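Nigerythrin (Desulfovibrio vulgaris subsp. vulgaris, PDB 1YUZ) shows NADH peroxidase activity in vitro, as a homodimeric rubrerythrin-type protein carrying diiron and rubredoxin-like iron centres. Local coordinates at residues Phe16-Val19 and Ala20-Thr24; His44-Tyr47 and Thr48-Lys52; Ile62-Leu65 and Phe66-Thr69. All blocks are in the same frame, centred on the assembly; numbering follows the deposited sequence.

How the contacts relate
Along the chain the three contacts come in series, from the loop before helix 29-56 (contact 1), through helix 29-56 (contact 2), to helix 60-87 (contact 3). Contacts 2 and 3 share the ferritin-like helical domain: their centres lie about 8 Å apart, and the two consecutive helices pack directly, Ala51 against Ala63 and Glu67, Tyr47 against Phe66 and Thr69. Each brings one side chain, Tyr47 or Thr69, to about 4 Å from the iron(II). Contact 1 stands apart, its centre about 26 Å from that of contact 2 and about 27 Å from that of contact 3, where the loop lies on helix 104-132 and meets the second subunit.

Contact 1: residues Phe16-Val19 and Ala20-Thr24; sequences FNMV and ADSKT
Met18 holds CG anti to its backbone N (chi1 171°), and with chi2 extended the chain runs to Ser22, where SD of Met18 lies 3.7 Å from Ser22 CB. A bend at chi3 (86°) then brings the terminal CE of Met18 to 3.8 Å from Ser22 CB. Val19 adds a looser touch, its CG2 branch coming 4.0 Å from Ser22 CA. Between them the chain turns at Asp21, the centre of an inverse gamma turn, where the backbone bond from Ser22 N to Ala20 O is weak.

Ser22 OG, likewise anti to its own N (chi1 173°), is set for the residues that follow. It accepts from Thr24 N at 3.1 Å, an ST turn, and also bonds to Asp121 on helix 104-132, whose carboxylate takes Thr24 OG1 and Lys23 N as well. Met18 rests on Pro124 and Ala125 of that helix, and Val19 packs on Leu106 of the second subunit.

No hydrogen bond joins 16-19 to 20-24, so cohesion across the bend comes from sulfur and methyl packing, while the polar grip on Ser22 comes from Thr24 N and Asp121.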
loop_
_atom_site.group_PDB
_atom_site.type_symbol
_atom_site.label_atom_id
_atom_site.label_comp_id
_atom_site.label_asym_id
_atom_site.label_seq_id
_atom_site.Cartn_x
_atom_site.Cartn_y
_atom_site.Cartn_z
ATOM N N PHE B 16 -0.482 9.337 -12.704
ATOM C CA PHE B 16 -1.900 9.610 -12.896
ATOM C C PHE B 16 -2.602 8.640 -13.833
ATOM O O PHE B 16 -3.754 8.854 -14.206
ATOM C CB PHE B 16 -2.101 11.040 -13.404
ATOM C CG PHE B 16 -2.065 12.074 -12.318
ATOM C CD1 PHE B 16 -0.892 12.325 -11.614
ATOM C CD2 PHE B 16 -3.211 12.788 -11.987
ATOM C CE1 PHE B 16 -0.862 13.274 -10.594
ATOM C CE2 PHE B 16 -3.196 13.740 -10.968
ATOM C CZ PHE B 16 -2.017 13.982 -10.271
ATOM N N ASN B 17 -1.922 7.568 -14.211
ATOM C CA ASN B 17 -2.538 6.605 -15.106
ATOM C C ASN B 17 -3.598 5.767 -14.408
ATOM O O ASN B 17 -3.527 5.518 -13.202
ATOM C CB ASN B 17 -1.474 5.699 -15.725
ATOM C CG ASN B 17 -0.545 6.454 -16.647
ATOM O OD1 ASN B 17 -0.993 7.100 -17.594
ATOM N ND2 ASN B 17 0.750 6.388 -16.374
ATOM N N MET B 18 -4.601 5.359 -15.178
ATOM C CA MET B 18 -5.684 4.531 -14.670
ATOM C C MET B 18 -5.370 3.088 -15.041
ATOM O O MET B 18 -4.924 2.816 -16.155
ATOM C CB MET B 18 -7.014 4.942 -15.312
ATOM C CG MET B 18 -8.176 4.006 -15.024
ATOM S SD MET B 18 -9.568 4.227 -16.163
ATOM C CE MET B 18 -9.062 3.155 -17.507
ATOM N N VAL B 19 -5.586 2.166 -14.109
ATOM C CA VAL B 19 -5.335 0.759 -14.390
ATOM C C VAL B 19 -6.181 0.379 -15.606
ATOM O O VAL B 19 -7.361 0.728 -15.684
ATOM C CB VAL B 19 -5.710 -0.133 -13.181
ATOM C CG1 VAL B 19 -4.825 0.213 -11.997
ATOM C CG2 VAL B 19 -7.175 0.051 -12.814
ATOM N N ALA B 20 -5.570 -0.318 -16.559
ATOM C CA ALA B 20 -6.264 -0.716 -17.782
ATOM C C ALA B 20 -7.578 -1.438 -17.509
ATOM O O ALA B 20 -8.598 -1.143 -18.135
ATOM C CB ALA B 20 -5.357 -1.586 -18.635
ATOM N N ASP B 21 -7.552 -2.389 -16.581
ATOM C CA ASP B 21 -8.754 -3.139 -16.237
ATOM C C ASP B 21 -9.477 -2.417 -15.103
ATOM O O ASP B 21 -9.522 -2.898 -13.970
ATOM C CB ASP B 21 -8.387 -4.562 -15.808
ATOM C CG ASP B 21 -9.596 -5.474 -15.720
ATOM O OD1 ASP B 21 -10.529 -5.159 -14.953
ATOM O OD2 ASP B 21 -9.611 -6.507 -16.423
ATOM N N SER B 22 -10.035 -1.256 -15.424
ATOM C CA SER B 22 -10.751 -0.439 -14.453
ATOM C C SER B 22 -12.111 -0.983 -14.042
ATOM O O SER B 22 -12.853 -1.519 -14.860
ATOM C CB SER B 22 -10.923 0.978 -15.000
ATOM O OG SER B 22 -11.745 1.750 -14.146
ATOM N N LYS B 23 -12.433 -0.821 -12.763
ATOM C CA LYS B 23 -13.701 -1.284 -12.213
ATOM C C LYS B 23 -14.574 -0.067 -11.915
ATOM O O LYS B 23 -15.465 -0.117 -11.065
ATOM C CB LYS B 23 -13.451 -2.059 -10.916
ATOM C CG LYS B 23 -12.426 -3.175 -11.042
ATOM C CD LYS B 23 -12.086 -3.768 -9.684
ATOM C CE LYS B 23 -11.032 -4.860 -9.801
ATOM N NZ LYS B 23 -10.669 -5.419 -8.468
ATOM N N THR B 24 -14.323 1.024 -12.631
ATOM C CA THR B 24 -15.065 2.258 -12.413
ATOM C C THR B 24 -16.000 2.657 -13.551
ATOM O O THR B 24 -15.592 2.743 -14.711
ATOM C CB THR B 24 -14.097 3.439 -12.159
ATOM O OG1 THR B 24 -13.233 3.125 -11.058
ATOM C CG2 THR B 24 -14.871 4.707 -11.835
#

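Contact 2: residues His44-Tyr47 and Thr48-Lys52; sequences HAKY and TAFAK
Lys46 lies over one face of the Phe50 ring, its CG 3.7 Å from the ring centroid in a CH-pi contact displaced toward the rim. CD and CE run on past the rim at CE1 and CZ of Phe50. With chi1 at -170° CG is set over the ring; the bend at chi3 (74°) turns CE, which still touches Phe50 CE1, and leads the ammonium NZ to Ser110 of helix 104-132. Lys46 O lies over the same face as CG, 3.2 Å from Phe50 CG, while accepting Phe50 N at 2.8 Å in its carbonyl plane. Phe50 CD1 also reaches the edge of the Tyr47 ring, 4.1 Å from Tyr47 CD2.

On another side of the helix, Thr48 returns its hydroxyl to the preceding turn. OG1 sits beside its own backbone N (chi1 -65°) and donates to His44 O at 2.7 Å, from above the carbonyl plane; Thr48 N reaches that oxygen at 2.9 Å from the opposite face, so one carbonyl is held by two donors. The imidazole of His44 stands obliquely by the hydroxyl, with CE1 3.4 Å from Thr48 OG1.

All of this belongs to helix 29-56 of the ferritin-like bundle, whose turn brings residues three and four apart together; its i to i+4 backbone bonds run from the 44-48 pair to the 47-51 pair. Tyr47 lies close to the iron(II), and its OH is hydrogen-bonded to Glu115, an iron ligand; it is thus a second-shell group of the diiron site. Its ring meets Tyr156 edge-to-face, and Phe50 makes a like contact with Phe66 of helix 60-87.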
loop_
_atom_site.group_PDB
_atom_site.type_symbol
_atom_site.label_atom_id
_atom_site.label_comp_id
_atom_site.label_asym_id
_atom_site.label_seq_id
_atom_site.Cartn_x
_atom_site.Cartn_y
_atom_site.Cartn_z
ATOM N N HIS B 44 -15.630 7.562 4.585
ATOM C CA HIS B 44 -15.646 8.258 5.860
ATOM C C HIS B 44 -16.301 7.392 6.923
ATOM O O HIS B 44 -15.797 7.275 8.040
ATOM C CB HIS B 44 -16.395 9.584 5.743
ATOM C CG HIS B 44 -16.373 10.390 7.001
ATOM N ND1 HIS B 44 -17.244 10.170 8.046
ATOM C CD2 HIS B 44 -15.546 11.383 7.403
ATOM C CE1 HIS B 44 -16.954 10.996 9.038
ATOM N NE2 HIS B 44 -15.928 11.742 8.672
ATOM N N ALA B 45 -17.429 6.785 6.573
ATOM C CA ALA B 45 -18.135 5.926 7.513
ATOM C C ALA B 45 -17.269 4.724 7.879
ATOM O O ALA B 45 -17.223 4.305 9.033
ATOM C CB ALA B 45 -19.454 5.463 6.907
ATOM N N LYS B 46 -16.572 4.175 6.895
ATOM C CA LYS B 46 -15.719 3.025 7.145
ATOM C C LYS B 46 -14.560 3.361 8.080
ATOM O O LYS B 46 -14.313 2.654 9.055
ATOM C CB LYS B 46 -15.171 2.473 5.828
ATOM C CG LYS B 46 -14.467 1.143 6.003
ATOM C CD LYS B 46 -14.076 0.508 4.685
ATOM C CE LYS B 46 -12.889 1.201 4.053
ATOM N NZ LYS B 46 -12.394 0.426 2.878
ATOM N N TYR B 47 -13.853 4.447 7.787
ATOM C CA TYR B 47 -12.719 4.848 8.604
ATOM C C TYR B 47 -13.133 5.246 10.006
ATOM O O TYR B 47 -12.388 5.038 10.965
ATOM C CB TYR B 47 -11.978 5.988 7.918
ATOM C CG TYR B 47 -11.339 5.559 6.619
ATOM C CD1 TYR B 47 -10.882 6.500 5.702
ATOM C CD2 TYR B 47 -11.187 4.202 6.306
ATOM C CE1 TYR B 47 -10.290 6.106 4.507
ATOM C CE2 TYR B 47 -10.596 3.798 5.113
ATOM C CZ TYR B 47 -10.151 4.756 4.222
ATOM O OH TYR B 47 -9.566 4.368 3.041
ATOM N N THR B 48 -14.323 5.818 10.127
ATOM C CA THR B 48 -14.835 6.212 11.429
ATOM C C THR B 48 -15.091 4.944 12.248
ATOM O O THR B 48 -14.767 4.884 13.435
ATOM C CB THR B 48 -16.126 7.027 11.270
ATOM O OG1 THR B 48 -15.816 8.253 10.598
ATOM C CG2 THR B 48 -16.746 7.341 12.629
ATOM N N ALA B 49 -15.655 3.924 11.608
ATOM C CA ALA B 49 -15.908 2.666 12.301
ATOM C C ALA B 49 -14.569 1.997 12.635
ATOM O O ALA B 49 -14.391 1.451 13.724
ATOM C CB ALA B 49 -16.758 1.748 11.434
ATOM N N PHE B 50 -13.628 2.042 11.697
ATOM C CA PHE B 50 -12.312 1.447 11.922
ATOM C C PHE B 50 -11.598 2.121 13.097
ATOM O O PHE B 50 -10.917 1.462 13.881
ATOM C CB PHE B 50 -11.444 1.576 10.668
ATOM C CG PHE B 50 -11.820 0.636 9.549
ATOM C CD1 PHE B 50 -11.114 0.670 8.353
ATOM C CD2 PHE B 50 -12.851 -0.292 9.689
ATOM C CE1 PHE B 50 -11.420 -0.202 7.312
ATOM C CE2 PHE B 50 -13.162 -1.171 8.647
ATOM C CZ PHE B 50 -12.445 -1.123 7.459
ATOM N N ALA B 51 -11.749 3.439 13.213
ATOM C CA ALA B 51 -11.115 4.184 14.298
ATOM C C ALA B 51 -11.674 3.751 15.646
ATOM O O ALA B 51 -10.927 3.510 16.593
ATOM C CB ALA B 51 -11.332 5.676 14.106
ATOM N N LYS B 52 -12.994 3.649 15.729
ATOM C CA LYS B 52 -13.633 3.251 16.973
ATOM C C LYS B 52 -13.173 1.855 17.375
ATOM O O LYS B 52 -12.890 1.598 18.546
ATOM C CB LYS B 52 -15.152 3.289 16.809
ATOM C CG LYS B 52 -15.928 2.942 18.069
ATOM C CD LYS B 52 -17.403 3.264 17.900
ATOM C CE LYS B 52 -18.223 2.781 19.084
ATOM N NZ LYS B 52 -18.249 1.295 19.157
#

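Contact 3: residues Ile62-Leu65 and Phe66-Thr69; sequences IARL and FEAT
Phe66 and Leu65, neighbours on helix 60-87, each turn to a partner four residues away. The Phe66 ring lies side by side with Ile62, the CG2 branch of the isoleucine coming obliquely to within 3.5 Å of Phe66 CE1. Ile62 O is also close to the ring, 3.5 Å from Phe66 CD1, and accepts Phe66 N at 2.9 Å, so backbone and side chain of the phenylalanine approach the same residue. Farther out, the ring meets Tyr156 at an intermediate tilt and packs on Leu108, among the helices of the ferritin-like bundle.

Leu65 runs alongside Thr69, its CD1 methyl 3.8 Å from Thr69 OG1. A chi1 of -49° places OG1 of Thr69 anti to the carbonyl carbon and directs it back to the preceding turn, where it donates to Leu65 O at 2.8 Å, lying 36° out of the carbonyl plane. Thr69 N binds the same oxygen at 2.9 Å from the opposite face. The threonine is near the iron(II) and packs against the ligand His152.

In Glu67, chi1 (-65°) sets CG 3.1 Å from Ala63 O, and the extended chain carries the carboxylate on past the aliphatic part of Arg64.

The buried threonine hydroxyl is therefore satisfied as a donor within its own helix, which probably restrains its rotation beside the metal site. The charges serve other partners: Glu67 bridges to Arg55 of helix 29-56, and Arg64 NH1 reaches the carbonyls of Asp169 and Tyr202, while Glu60, its salt-bridge partner, belongs to the same helix.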
loop_
_atom_site.group_PDB
_atom_site.type_symbol
_atom_site.label_atom_id
_atom_site.label_comp_id
_atom_site.label_asym_id
_atom_site.label_seq_id
_atom_site.Cartn_x
_atom_site.Cartn_y
_atom_site.Cartn_z
ATOM N N ILE B 62 -3.197 4.080 15.715
ATOM C CA ILE B 62 -3.866 3.696 14.479
ATOM C C ILE B 62 -5.267 4.308 14.443
ATOM O O ILE B 62 -5.737 4.730 13.389
ATOM C CB ILE B 62 -3.928 2.159 14.330
ATOM C CG1 ILE B 62 -2.524 1.628 14.019
ATOM C CG2 ILE B 62 -4.902 1.773 13.217
ATOM C CD1 ILE B 62 -2.412 0.114 14.022
ATOM N N ALA B 63 -5.928 4.378 15.594
ATOM C CA ALA B 63 -7.257 4.980 15.652
ATOM C C ALA B 63 -7.152 6.429 15.186
ATOM O O ALA B 63 -8.000 6.920 14.440
ATOM C CB ALA B 63 -7.798 4.931 17.071
ATOM N N ARG B 64 -6.103 7.115 15.633
ATOM C CA ARG B 64 -5.901 8.504 15.246
ATOM C C ARG B 64 -5.655 8.617 13.746
ATOM O O ARG B 64 -6.081 9.586 13.120
ATOM C CB ARG B 64 -4.739 9.119 16.034
ATOM C CG ARG B 64 -5.075 9.376 17.499
ATOM C CD ARG B 64 -3.999 10.191 18.207
ATOM N NE ARG B 64 -2.817 9.414 18.574
ATOM C CZ ARG B 64 -1.640 9.492 17.964
ATOM N NH1 ARG B 64 -1.467 10.315 16.940
ATOM N NH2 ARG B 64 -0.626 8.753 18.391
ATOM N N LEU B 65 -4.973 7.632 13.167
ATOM C CA LEU B 65 -4.724 7.657 11.732
ATOM C C LEU B 65 -6.052 7.501 10.987
ATOM O O LEU B 65 -6.305 8.201 10.010
ATOM C CB LEU B 65 -3.757 6.541 11.327
ATOM C CG LEU B 65 -3.521 6.416 9.815
ATOM C CD1 LEU B 65 -3.037 7.744 9.235
ATOM C CD2 LEU B 65 -2.511 5.312 9.551
ATOM N N PHE B 66 -6.903 6.587 11.443
ATOM C CA PHE B 66 -8.199 6.397 10.796
ATOM C C PHE B 66 -9.047 7.659 10.930
ATOM O O PHE B 66 -9.764 8.031 10.005
ATOM C CB PHE B 66 -8.944 5.205 11.410
ATOM C CG PHE B 66 -8.494 3.865 10.887
ATOM C CD1 PHE B 66 -8.147 2.843 11.764
ATOM C CD2 PHE B 66 -8.451 3.613 9.518
ATOM C CE1 PHE B 66 -7.765 1.590 11.285
ATOM C CE2 PHE B 66 -8.071 2.361 9.034
ATOM C CZ PHE B 66 -7.730 1.353 9.920
ATOM N N GLU B 67 -8.957 8.322 12.078
ATOM C CA GLU B 67 -9.723 9.542 12.300
ATOM C C GLU B 67 -9.215 10.661 11.398
ATOM O O GLU B 67 -10.006 11.414 10.829
ATOM C CB GLU B 67 -9.645 9.937 13.776
ATOM C CG GLU B 67 -10.323 8.910 14.664
ATOM C CD GLU B 67 -9.995 9.058 16.138
ATOM O OE1 GLU B 67 -9.037 9.780 16.483
ATOM O OE2 GLU B 67 -10.698 8.425 16.955
ATOM N N ALA B 68 -7.899 10.757 11.251
ATOM C CA ALA B 68 -7.314 11.777 10.395
ATOM C C ALA B 68 -7.705 11.510 8.946
ATOM O O ALA B 68 -8.044 12.431 8.208
ATOM C CB ALA B 68 -5.795 11.773 10.536
ATOM N N THR B 69 -7.675 10.245 8.540
ATOM C CA THR B 69 -8.016 9.909 7.164
ATOM C C THR B 69 -9.505 10.120 6.890
ATOM O O THR B 69 -9.886 10.542 5.800
ATOM C CB THR B 69 -7.590 8.472 6.817
ATOM O OG1 THR B 69 -6.229 8.274 7.227
ATOM C CG2 THR B 69 -7.662 8.256 5.314
#